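Local coordinates for protein KLLA0F20702p (PDB 5Y5A) that probably acts as the Est1 subunit of telomerase, this N-terminal helical part binding Cdc13 so that the enzyme is recruited to telomeres, at residues I366-S371 with E396-F401; F401-I406 with C450-N455; K412-C417 with T457-S462; S540-L545 with K559-T564. One frame throughout, in Å; residues are numbered along the deposited sequence.

From the N terminus, interaction 1 comes first, closing the short turn between helices 339-379 and 385-410 into an antiparallel hairpin. Interaction 2 begins where interaction 1 ends, sharing Phe401, and carries helix 385-410 across to helix 447-462, closing a loop that contains helices 421-433 and 437-444. Interaction 3 crosses interaction 2, since 412-417 lies between the segments of interaction 2 and 457-462 follows the second. It ties the loop after helix 385-410 to the end region of helix 447-462. Interaction 4 closes last, setting the beta hairpin near the construct's end on helix 526-546. Helix 447-462 serves interactions 2 and 3 and touches 4, Asn458 OD1 lying 2.9 Å from Tyr561 N in a probable hydrogen bond.

Interaction 1: I366-S371 with E396-F401; sequences ILLIGS and EFIFKF
Leu368 and Ile398 mark the closest backbone approach, their CA atoms 7.0 Å apart, where two helical segments run antiparallel at 160° with axes 10.6 Å apart. The segments belong to helices 339-379 and 385-410, which form an antiparallel helical hairpin in the Est1 DNA/RNA binding domain, a family of the TPR clan. Leu368 is the residue of 366-371 that carries the contact, and its forked end spreads over three neighbours. CG, anti to the backbone N (chi1 -175°), carries the fork toward helix 385-410. There CD1 sits 3.9 Å from Phe397 CE2 and equally near Ile398 CG1, while CD2 comes within 3.6 Å of Phe401 CG and is as near to the CB of that residue. Both methyls approach the rings obliquely. Between them Ile398 slides past Leu368 in the opposite direction, its CG1 meeting Leu368 CG at 3.9 Å. A leucine suits this place because two methyls on one branch point can fill the space between neighbouring turns, and the rings supply broad apolar surface to receive them. The touching residues are all buried. Ile321 of helix 318-325 also lies against Leu368, and Phe397 meets the His324 ring, so a third helix backs the pair. Further along, Ser371 turns its hydroxyl back to its own helix, OG donating to Leu367 O at 2.9 Å from above the carbonyl plane.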
# COMPACT_ATOMS: atom_id res chain seq x y z
N ILE A 366 6.10 6.32 -4.65
CA ILE A 366 4.90 6.35 -3.81
C ILE A 366 5.22 6.37 -2.32
O ILE A 366 4.60 7.12 -1.55
CB ILE A 366 4.00 5.16 -4.11
CG1 ILE A 366 3.64 5.15 -5.60
CG2 ILE A 366 2.73 5.22 -3.26
CD1 ILE A 366 3.27 3.78 -6.10
N LEU A 367 6.19 5.56 -1.89
CA LEU A 367 6.66 5.59 -0.51
C LEU A 367 7.06 7.02 -0.11
O LEU A 367 6.65 7.52 0.93
CB LEU A 367 7.86 4.65 -0.34
CG LEU A 367 8.69 4.79 0.94
CD1 LEU A 367 7.90 4.33 2.17
CD2 LEU A 367 9.98 3.99 0.81
N LEU A 368 7.84 7.67 -0.97
CA LEU A 368 8.34 9.01 -0.74
C LEU A 368 7.23 10.05 -0.65
O LEU A 368 7.21 10.89 0.26
CB LEU A 368 9.33 9.39 -1.84
CG LEU A 368 10.05 10.72 -1.67
CD1 LEU A 368 10.88 10.71 -0.39
CD2 LEU A 368 10.92 11.01 -2.90
N ILE A 369 6.30 10.01 -1.60
CA ILE A 369 5.13 10.90 -1.57
C ILE A 369 4.35 10.70 -0.28
O ILE A 369 4.04 11.66 0.43
CB ILE A 369 4.20 10.66 -2.79
CG1 ILE A 369 4.77 11.37 -4.02
CG2 ILE A 369 2.78 11.17 -2.51
CD1 ILE A 369 4.12 10.95 -5.32
N GLY A 370 4.05 9.44 0.03
CA GLY A 370 3.40 9.10 1.28
C GLY A 370 4.17 9.58 2.50
O GLY A 370 3.59 10.06 3.46
N SER A 371 5.50 9.46 2.44
CA SER A 371 6.34 9.85 3.57
C SER A 371 6.28 11.33 3.93
O SER A 371 6.58 11.70 5.07
CB SER A 371 7.78 9.45 3.30
OG SER A 371 7.93 8.05 3.47
N GLU A 396 11.84 19.82 -0.71
CA GLU A 396 12.91 20.07 -1.67
C GLU A 396 13.55 18.76 -2.12
O GLU A 396 13.76 18.55 -3.31
CB GLU A 396 13.98 20.99 -1.09
CG GLU A 396 13.57 22.45 -1.00
CD GLU A 396 14.60 23.30 -0.30
OE1 GLU A 396 15.64 22.75 0.12
OE2 GLU A 396 14.37 24.52 -0.16
N PHE A 397 13.87 17.89 -1.16
CA PHE A 397 14.46 16.59 -1.47
C PHE A 397 13.51 15.78 -2.33
O PHE A 397 13.92 15.11 -3.27
CB PHE A 397 14.81 15.80 -0.20
CG PHE A 397 15.15 14.36 -0.47
CD1 PHE A 397 16.34 14.03 -1.11
CD2 PHE A 397 14.26 13.35 -0.13
CE1 PHE A 397 16.65 12.70 -1.40
CE2 PHE A 397 14.56 12.02 -0.41
CZ PHE A 397 15.76 11.69 -1.04
N ILE A 398 12.23 15.83 -1.99
CA ILE A 398 11.23 15.07 -2.74
C ILE A 398 11.21 15.54 -4.20
O ILE A 398 11.21 14.72 -5.12
CB ILE A 398 9.84 15.20 -2.10
CG1 ILE A 398 9.86 14.49 -0.74
CG2 ILE A 398 8.77 14.60 -2.99
CD1 ILE A 398 8.56 14.49 -0.02
N PHE A 399 11.23 16.85 -4.42
CA PHE A 399 11.18 17.34 -5.79
C PHE A 399 12.51 17.15 -6.51
O PHE A 399 12.55 17.04 -7.73
CB PHE A 399 10.72 18.80 -5.81
CG PHE A 399 9.23 18.94 -5.80
CD1 PHE A 399 8.52 18.85 -4.61
CD2 PHE A 399 8.53 19.06 -6.99
CE1 PHE A 399 7.13 18.94 -4.60
CE2 PHE A 399 7.14 19.15 -6.98
CZ PHE A 399 6.44 19.10 -5.79
N LYS A 400 13.59 17.06 -5.75
CA LYS A 400 14.87 16.67 -6.31
C LYS A 400 14.75 15.26 -6.90
O LYS A 400 15.23 14.99 -8.00
CB LYS A 400 15.96 16.72 -5.23
CG LYS A 400 17.34 16.38 -5.76
CD LYS A 400 18.40 16.51 -4.68
CE LYS A 400 19.78 16.20 -5.25
NZ LYS A 400 20.87 16.41 -4.26
N PHE A 401 14.10 14.37 -6.15
CA PHE A 401 13.85 12.99 -6.59
C PHE A 401 12.98 12.96 -7.86
O PHE A 401 13.27 12.21 -8.80
CB PHE A 401 13.17 12.20 -5.47
CG PHE A 401 13.08 10.72 -5.74
CD1 PHE A 401 14.12 9.88 -5.39
CD2 PHE A 401 11.95 10.18 -6.32
CE1 PHE A 401 14.05 8.52 -5.62
CE2 PHE A 401 11.86 8.81 -6.56
CZ PHE A 401 12.91 7.98 -6.21

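Interaction 2: F401-I406 with C450-N455; sequences FFTHLI and CQSMVN
Ile406 supplies most of the apolar surface on its side of this contact; both of its branches touch Ser452 on the neighbouring helix, and CD1 reaches on to Met453. Its CG2 methyl rests 3.6 Å from Ser452 CB and equally near the carbonyl oxygen of Ser452, while CD1 and the Met453 sulfur, SD, are 3.7 Å apart. The side chains of Ile406 and Met453 cross at about a right angle, and the bends of Met453 at chi2 and chi3 bring its sulfur to the methyl. A turn earlier, Thr403 CB meets Ser452 OG at 3.7 Å. Small residues suit this position: the CA atoms of Thr403 and Ser452 come within 6.0 Å, which leaves little room for long side chains. Here helices 385-410 and 447-462 of the all-helical Est1 DNA/RNA binding domain run nearly side by side in the same direction, their short segments at 25° with axes 9.5 Å apart. Cut back to an alanine, Ile406 would probably leave a gap beside Ser452 CB and the Met453 sulfur without its methyl neighbour. Ser452 OG is hydrogen-bonded to the carboxylate of Asp407, which directly follows Ile406, so this bond also joins the two helices. Thr403 OG1, in the crowded position between backbone N and carbonyl carbon (chi1 61°), turns back to Lys400 O. Behind the contact, Met430 of helix 421-433 packs on Met453.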
# COMPACT_ATOMS: atom_id res chain seq x y z
N PHE A 401 14.10 14.37 -6.15
CA PHE A 401 13.85 12.99 -6.59
C PHE A 401 12.98 12.96 -7.86
O PHE A 401 13.27 12.21 -8.80
CB PHE A 401 13.17 12.20 -5.47
CG PHE A 401 13.08 10.72 -5.74
CD1 PHE A 401 14.12 9.88 -5.39
CD2 PHE A 401 11.95 10.18 -6.32
CE1 PHE A 401 14.05 8.52 -5.62
CE2 PHE A 401 11.86 8.81 -6.56
CZ PHE A 401 12.91 7.98 -6.21
N PHE A 402 11.93 13.77 -7.85
CA PHE A 402 11.06 13.96 -9.02
C PHE A 402 11.85 14.34 -10.27
O PHE A 402 11.77 13.68 -11.30
CB PHE A 402 10.01 15.05 -8.77
CG PHE A 402 8.89 14.64 -7.85
CD1 PHE A 402 8.92 13.43 -7.17
CD2 PHE A 402 7.79 15.48 -7.67
CE1 PHE A 402 7.89 13.07 -6.33
CE2 PHE A 402 6.76 15.12 -6.83
CZ PHE A 402 6.81 13.91 -6.16
N THR A 403 12.61 15.43 -10.18
CA THR A 403 13.33 15.93 -11.34
C THR A 403 14.39 14.93 -11.80
O THR A 403 14.68 14.83 -12.99
CB THR A 403 13.98 17.29 -11.07
OG1 THR A 403 14.92 17.18 -10.00
CG2 THR A 403 12.93 18.30 -10.69
N HIS A 404 14.97 14.21 -10.85
CA HIS A 404 15.91 13.15 -11.21
C HIS A 404 15.18 12.05 -12.00
O HIS A 404 15.65 11.62 -13.06
CB HIS A 404 16.58 12.56 -9.96
CG HIS A 404 17.69 11.61 -10.26
ND1 HIS A 404 18.88 12.01 -10.83
CD2 HIS A 404 17.79 10.27 -10.08
CE1 HIS A 404 19.67 10.96 -10.98
NE2 HIS A 404 19.03 9.89 -10.53
N LEU A 405 14.03 11.61 -11.49
CA LEU A 405 13.18 10.65 -12.19
C LEU A 405 12.81 11.14 -13.59
O LEU A 405 12.89 10.39 -14.55
CB LEU A 405 11.89 10.40 -11.42
CG LEU A 405 11.92 9.34 -10.33
CD1 LEU A 405 10.49 9.01 -9.90
CD2 LEU A 405 12.65 8.11 -10.83
N ILE A 406 12.37 12.38 -13.68
CA ILE A 406 11.96 12.94 -14.96
C ILE A 406 13.15 13.06 -15.91
O ILE A 406 13.12 12.55 -17.03
CB ILE A 406 11.30 14.31 -14.78
CG1 ILE A 406 10.01 14.16 -13.98
CG2 ILE A 406 11.04 14.96 -16.15
CD1 ILE A 406 9.51 15.42 -13.34
N CYS A 450 9.66 22.66 -12.73
CA CYS A 450 8.98 23.28 -13.87
C CYS A 450 9.76 23.08 -15.16
O CYS A 450 9.17 22.80 -16.20
CB CYS A 450 8.74 24.77 -13.63
SG CYS A 450 7.46 25.05 -12.40
N GLN A 451 11.07 23.24 -15.10
CA GLN A 451 11.90 22.96 -16.27
C GLN A 451 11.72 21.51 -16.74
O GLN A 451 11.58 21.25 -17.93
CB GLN A 451 13.38 23.24 -15.98
CG GLN A 451 14.30 23.00 -17.17
CD GLN A 451 14.07 24.01 -18.28
OE1 GLN A 451 14.34 25.20 -18.12
NE2 GLN A 451 13.54 23.54 -19.41
N SER A 452 11.72 20.57 -15.79
CA SER A 452 11.56 19.15 -16.12
C SER A 452 10.22 18.85 -16.79
O SER A 452 10.17 18.10 -17.76
CB SER A 452 11.72 18.29 -14.86
OG SER A 452 13.09 18.13 -14.53
N MET A 453 9.15 19.43 -16.27
CA MET A 453 7.82 19.17 -16.82
C MET A 453 7.65 19.80 -18.20
O MET A 453 6.96 19.26 -19.05
CB MET A 453 6.73 19.69 -15.88
CG MET A 453 6.56 18.81 -14.64
SD MET A 453 6.65 17.04 -15.00
CE MET A 453 5.00 16.69 -15.56
N VAL A 454 8.29 20.95 -18.40
CA VAL A 454 8.33 21.60 -19.71
C VAL A 454 9.01 20.71 -20.75
O VAL A 454 8.48 20.53 -21.86
CB VAL A 454 9.07 22.96 -19.62
CG1 VAL A 454 9.55 23.41 -21.00
CG2 VAL A 454 8.17 24.01 -18.95
N ASN A 455 10.16 20.14 -20.40
CA ASN A 455 10.88 19.23 -21.29
C ASN A 455 10.06 17.99 -21.63
O ASN A 455 9.99 17.58 -22.78
CB ASN A 455 12.21 18.78 -20.67
CG ASN A 455 13.20 19.92 -20.54
OD1 ASN A 455 13.07 20.94 -21.21
ND2 ASN A 455 14.19 19.74 -19.68

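Interaction 3: K412-C417 with T457-S462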
# COMPACT_ATOMS: atom_id res chain seq x y z
N LYS A 412 13.91 9.48 -21.00
CA LYS A 412 14.54 8.48 -21.86
C LYS A 412 13.57 7.36 -22.23
O LYS A 412 13.92 6.47 -23.00
CB LYS A 412 15.78 7.88 -21.19
CG LYS A 412 16.82 8.90 -20.71
CD LYS A 412 18.18 8.24 -20.46
CE LYS A 412 19.13 9.18 -19.72
NZ LYS A 412 20.48 8.59 -19.53
N GLU A 413 12.35 7.39 -21.69
CA GLU A 413 11.42 6.28 -21.89
C GLU A 413 9.97 6.68 -22.20
O GLU A 413 9.08 5.85 -22.09
CB GLU A 413 11.42 5.38 -20.66
CG GLU A 413 12.78 4.78 -20.31
CD GLU A 413 13.27 3.79 -21.35
OE1 GLU A 413 14.49 3.52 -21.40
OE2 GLU A 413 12.43 3.28 -22.12
N PHE A 414 9.74 7.93 -22.60
CA PHE A 414 8.36 8.39 -22.75
C PHE A 414 7.66 7.73 -23.94
O PHE A 414 6.44 7.80 -24.04
CB PHE A 414 8.29 9.92 -22.86
CG PHE A 414 8.96 10.48 -24.08
CD1 PHE A 414 8.28 10.57 -25.29
CD2 PHE A 414 10.27 10.93 -24.02
CE1 PHE A 414 8.90 11.09 -26.41
CE2 PHE A 414 10.90 11.45 -25.14
CZ PHE A 414 10.21 11.53 -26.33
N LYS A 415 8.43 7.09 -24.82
CA LYS A 415 7.85 6.38 -25.97
C LYS A 415 7.62 4.90 -25.69
O LYS A 415 7.04 4.18 -26.51
CB LYS A 415 8.75 6.52 -27.20
CG LYS A 415 8.86 7.94 -27.73
CD LYS A 415 9.69 8.02 -28.99
CE LYS A 415 9.87 9.46 -29.41
NZ LYS A 415 10.70 9.61 -30.64
N ASN A 416 8.09 4.44 -24.53
CA ASN A 416 8.01 3.02 -24.18
C ASN A 416 6.56 2.58 -23.94
O ASN A 416 5.95 2.94 -22.93
CB ASN A 416 8.88 2.74 -22.94
CG ASN A 416 9.06 1.26 -22.66
OD1 ASN A 416 8.14 0.46 -22.81
ND2 ASN A 416 10.27 0.89 -22.25
N CYS A 417 6.02 1.78 -24.85
CA CYS A 417 4.65 1.29 -24.74
C CYS A 417 4.56 -0.02 -23.95
O CYS A 417 3.47 -0.50 -23.66
CB CYS A 417 4.05 1.09 -26.13
SG CYS A 417 3.90 2.61 -27.11
N THR A 457 6.70 17.65 -21.29
CA THR A 457 5.50 18.05 -22.00
C THR A 457 5.84 18.32 -23.47
O THR A 457 5.10 17.90 -24.36
CB THR A 457 4.84 19.28 -21.35
OG1 THR A 457 4.68 19.05 -19.94
CG2 THR A 457 3.46 19.55 -21.95
N ASN A 458 6.96 19.00 -23.72
CA ASN A 458 7.38 19.28 -25.10
C ASN A 458 7.66 18.00 -25.90
O ASN A 458 7.34 17.94 -27.09
CB ASN A 458 8.62 20.18 -25.14
CG ASN A 458 8.29 21.66 -24.86
OD1 ASN A 458 7.13 22.06 -24.94
ND2 ASN A 458 9.31 22.46 -24.56
N GLU A 459 8.24 16.99 -25.26
CA GLU A 459 8.46 15.70 -25.94
C GLU A 459 7.12 15.03 -26.22
O GLU A 459 6.92 14.43 -27.27
CB GLU A 459 9.34 14.76 -25.11
CG GLU A 459 10.76 15.25 -24.88
CD GLU A 459 11.54 15.40 -26.17
OE1 GLU A 459 12.36 16.34 -26.27
OE2 GLU A 459 11.33 14.57 -27.09
N LEU A 460 6.20 15.13 -25.28
CA LEU A 460 4.88 14.53 -25.46
C LEU A 460 4.14 15.21 -26.60
O LEU A 460 3.56 14.54 -27.46
CB LEU A 460 4.08 14.60 -24.16
CG LEU A 460 4.73 13.76 -23.05
CD1 LEU A 460 3.92 13.78 -21.77
CD2 LEU A 460 4.93 12.33 -23.54
N LEU A 461 4.17 16.54 -26.64
CA LEU A 461 3.52 17.29 -27.71
C LEU A 461 4.09 16.93 -29.09
O LEU A 461 3.38 16.99 -30.09
CB LEU A 461 3.66 18.80 -27.46
CG LEU A 461 2.83 19.35 -26.30
CD1 LEU A 461 3.39 20.67 -25.80
CD2 LEU A 461 1.38 19.51 -26.73
N SER A 462 5.36 16.54 -29.13
CA SER A 462 5.99 16.17 -30.40
C SER A 462 5.63 14.74 -30.82
O SER A 462 5.88 14.35 -31.96
CB SER A 462 7.51 16.32 -30.31
OG SER A 462 7.88 17.63 -29.91
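One face of the Phe414 ring is covered by Glu459, whose CB stands 3.8 Å from the ring centroid in a CH-pi contact, only 20° off the normal and displaced toward the rim. The glutamate chain then bends at chi2, so that OE2 comes back to 3.3 Å from Phe414 CZ, the carboxylate plane turned 47° from the ring. Leu460 CD2 approaches obliquely, 4.2 Å from Phe414 CD1. The ring can reach the helix because Phe414 lies in a type I beta turn, Glu413 to Asn416, with CG set between backbone N and carbonyl carbon (chi1 64°). Asn416 ND2 ties the turn together by donating almost straight to Glu413 OE2. This turn, between helices 385-410 and 421-433, is thereby packed on helix 447-462, while Phe414 O accepts a hydrogen bond from His530 NE2 of helix 526-546. Replacing Phe414 by a serine would probably leave Glu459 CB and Leu460 CD2 without their aromatic cover and weaken the hold of the turn on helix 447-462. With aliphatic carbon on the ring face, and OE2 above the ring plane and outside the rim at CZ, the chemistry implies a mainly apolar contact.

Interaction 4: S540-L545 with K559-T564; sequences SNKKFL and KRYVHT
Leu545 and Tyr561 are the nearest backbone positions, with CA atoms 9.1 Å apart, so the side chains must span the distance between helix 526-546 and strand 560-563. That strand is the second of a two-stranded antiparallel beta hairpin with 552-555, and it enters through a G1 beta bulge at Lys559 and Arg560, both facing Asp555; Lys559 takes the left-handed backbone conformation there. Tyr561 does the spanning, its CG anti to the carbonyl carbon (chi1 -74°), which carries the ring toward the helix. Leu545 CD1 sits over the middle of that ring, 3.7 Å from the centroid and 4° off the normal, a nearly ideal CH-pi contact in which one methyl meets all six ring carbons almost equally. A leucine is well suited to this, its branched end offering a methyl to the flat surface. Lys542 comes instead to the ring edge, near its plane, and lays its aliphatic stem beside the phenol oxygen, CG and Tyr561 OH being 3.4 Å apart. The stem continues extended beyond CG, so a lysine can offer apolar methylenes here while remaining partly exposed. Other parts of the fold frame the pair: Val454 of helix 447-462 and Leu554 of the partner strand pack on Tyr561, and an aromatic side chain of the bound peptide rests on Lys543. Tyrosine suits the place because its hydroxyl joins a water bridge to the helix: the water donates to Lys542 O at 2.6 Å and lies 2.8 Å from Tyr561 OH.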
# COMPACT_ATOMS: atom_id res chain seq x y z
N SER A 540 -2.89 17.47 -17.98
CA SER A 540 -2.57 17.85 -16.62
C SER A 540 -1.39 18.81 -16.59
O SER A 540 -1.40 19.79 -15.86
CB SER A 540 -2.28 16.61 -15.77
OG SER A 540 -3.45 15.82 -15.63
N ASN A 541 -0.39 18.53 -17.41
CA ASN A 541 0.79 19.38 -17.45
C ASN A 541 0.47 20.78 -17.93
O ASN A 541 0.98 21.76 -17.40
CB ASN A 541 1.88 18.74 -18.31
CG ASN A 541 2.45 17.49 -17.68
OD1 ASN A 541 2.02 17.10 -16.59
ND2 ASN A 541 3.41 16.85 -18.35
N LYS A 542 -0.40 20.90 -18.93
CA LYS A 542 -0.81 22.22 -19.38
C LYS A 542 -1.55 22.99 -18.28
O LYS A 542 -1.35 24.20 -18.12
CB LYS A 542 -1.66 22.13 -20.64
CG LYS A 542 -0.88 21.71 -21.88
CD LYS A 542 -1.58 22.15 -23.15
CE LYS A 542 -0.84 21.66 -24.38
NZ LYS A 542 -1.24 22.41 -25.61
N LYS A 543 -2.40 22.31 -17.52
CA LYS A 543 -3.14 22.98 -16.45
C LYS A 543 -2.16 23.43 -15.38
O LYS A 543 -2.27 24.53 -14.84
CB LYS A 543 -4.21 22.08 -15.83
CG LYS A 543 -5.32 21.66 -16.77
CD LYS A 543 -6.16 22.83 -17.26
CE LYS A 543 -7.09 23.34 -16.18
NZ LYS A 543 -7.96 24.43 -16.72
N PHE A 544 -1.19 22.58 -15.08
CA PHE A 544 -0.19 22.90 -14.07
C PHE A 544 0.65 24.11 -14.46
O PHE A 544 0.94 24.98 -13.64
CB PHE A 544 0.74 21.72 -13.82
CG PHE A 544 1.93 22.07 -12.98
CD1 PHE A 544 1.80 22.21 -11.61
CD2 PHE A 544 3.18 22.27 -13.55
CE1 PHE A 544 2.89 22.54 -10.82
CE2 PHE A 544 4.27 22.59 -12.78
CZ PHE A 544 4.13 22.73 -11.40
N LEU A 545 1.07 24.13 -15.72
CA LEU A 545 2.00 25.13 -16.20
C LEU A 545 1.33 26.48 -16.35
O LEU A 545 2.00 27.51 -16.37
CB LEU A 545 2.61 24.69 -17.54
CG LEU A 545 3.65 23.58 -17.39
CD1 LEU A 545 4.09 23.04 -18.75
CD2 LEU A 545 4.86 24.07 -16.59
N LYS A 559 4.18 26.25 -30.78
CA LYS A 559 3.27 25.38 -30.03
C LYS A 559 4.04 24.53 -29.02
O LYS A 559 3.70 23.37 -28.77
CB LYS A 559 2.44 24.51 -30.97
CG LYS A 559 1.58 25.32 -31.91
CD LYS A 559 0.98 24.45 -32.99
CE LYS A 559 0.16 25.26 -33.97
NZ LYS A 559 -0.27 24.44 -35.14
N ARG A 560 5.07 25.12 -28.43
CA ARG A 560 5.85 24.45 -27.39
C ARG A 560 6.11 25.41 -26.23
O ARG A 560 6.04 26.63 -26.40
CB ARG A 560 7.17 23.93 -27.95
CG ARG A 560 7.04 22.93 -29.10
CD ARG A 560 6.43 21.61 -28.65
NE ARG A 560 6.44 20.60 -29.72
CZ ARG A 560 5.45 20.40 -30.57
NH1 ARG A 560 4.34 21.14 -30.50
NH2 ARG A 560 5.55 19.46 -31.51
N TYR A 561 6.43 24.86 -25.06
CA TYR A 561 6.76 25.67 -23.89
C TYR A 561 8.20 26.15 -23.95
O TYR A 561 9.12 25.38 -24.23
CB TYR A 561 6.49 24.88 -22.60
CG TYR A 561 5.01 24.77 -22.31
CD1 TYR A 561 4.33 25.78 -21.63
CD2 TYR A 561 4.27 23.69 -22.76
CE1 TYR A 561 2.97 25.70 -21.39
CE2 TYR A 561 2.91 23.60 -22.53
CZ TYR A 561 2.27 24.61 -21.85
OH TYR A 561 0.92 24.53 -21.62
N VAL A 562 8.38 27.44 -23.72
CA VAL A 562 9.69 28.08 -23.69
C VAL A 562 9.82 28.88 -22.39
O VAL A 562 8.82 29.15 -21.71
CB VAL A 562 9.91 29.05 -24.89
CG1 VAL A 562 9.89 28.32 -26.24
CG2 VAL A 562 8.88 30.16 -24.87
N HIS A 563 11.04 29.26 -22.04
CA HIS A 563 11.24 30.12 -20.88
C HIS A 563 11.22 31.59 -21.30
O HIS A 563 11.83 31.96 -22.29
CB HIS A 563 12.54 29.80 -20.17
CG HIS A 563 12.72 30.57 -18.89
ND1 HIS A 563 13.48 31.71 -18.81
CD2 HIS A 563 12.18 30.38 -17.67
CE1 HIS A 563 13.42 32.19 -17.58
NE2 HIS A 563 12.64 31.40 -16.86
N THR A 564 10.52 32.43 -20.54
CA THR A 564 10.36 33.82 -20.90
C THR A 564 10.74 34.77 -19.77
O THR A 564 10.88 34.37 -18.63
CB THR A 564 8.90 34.13 -21.31
OG1 THR A 564 8.03 33.94 -20.19
CG2 THR A 564 8.47 33.22 -22.45
O HOH W 1 -0.17 25.99 -19.55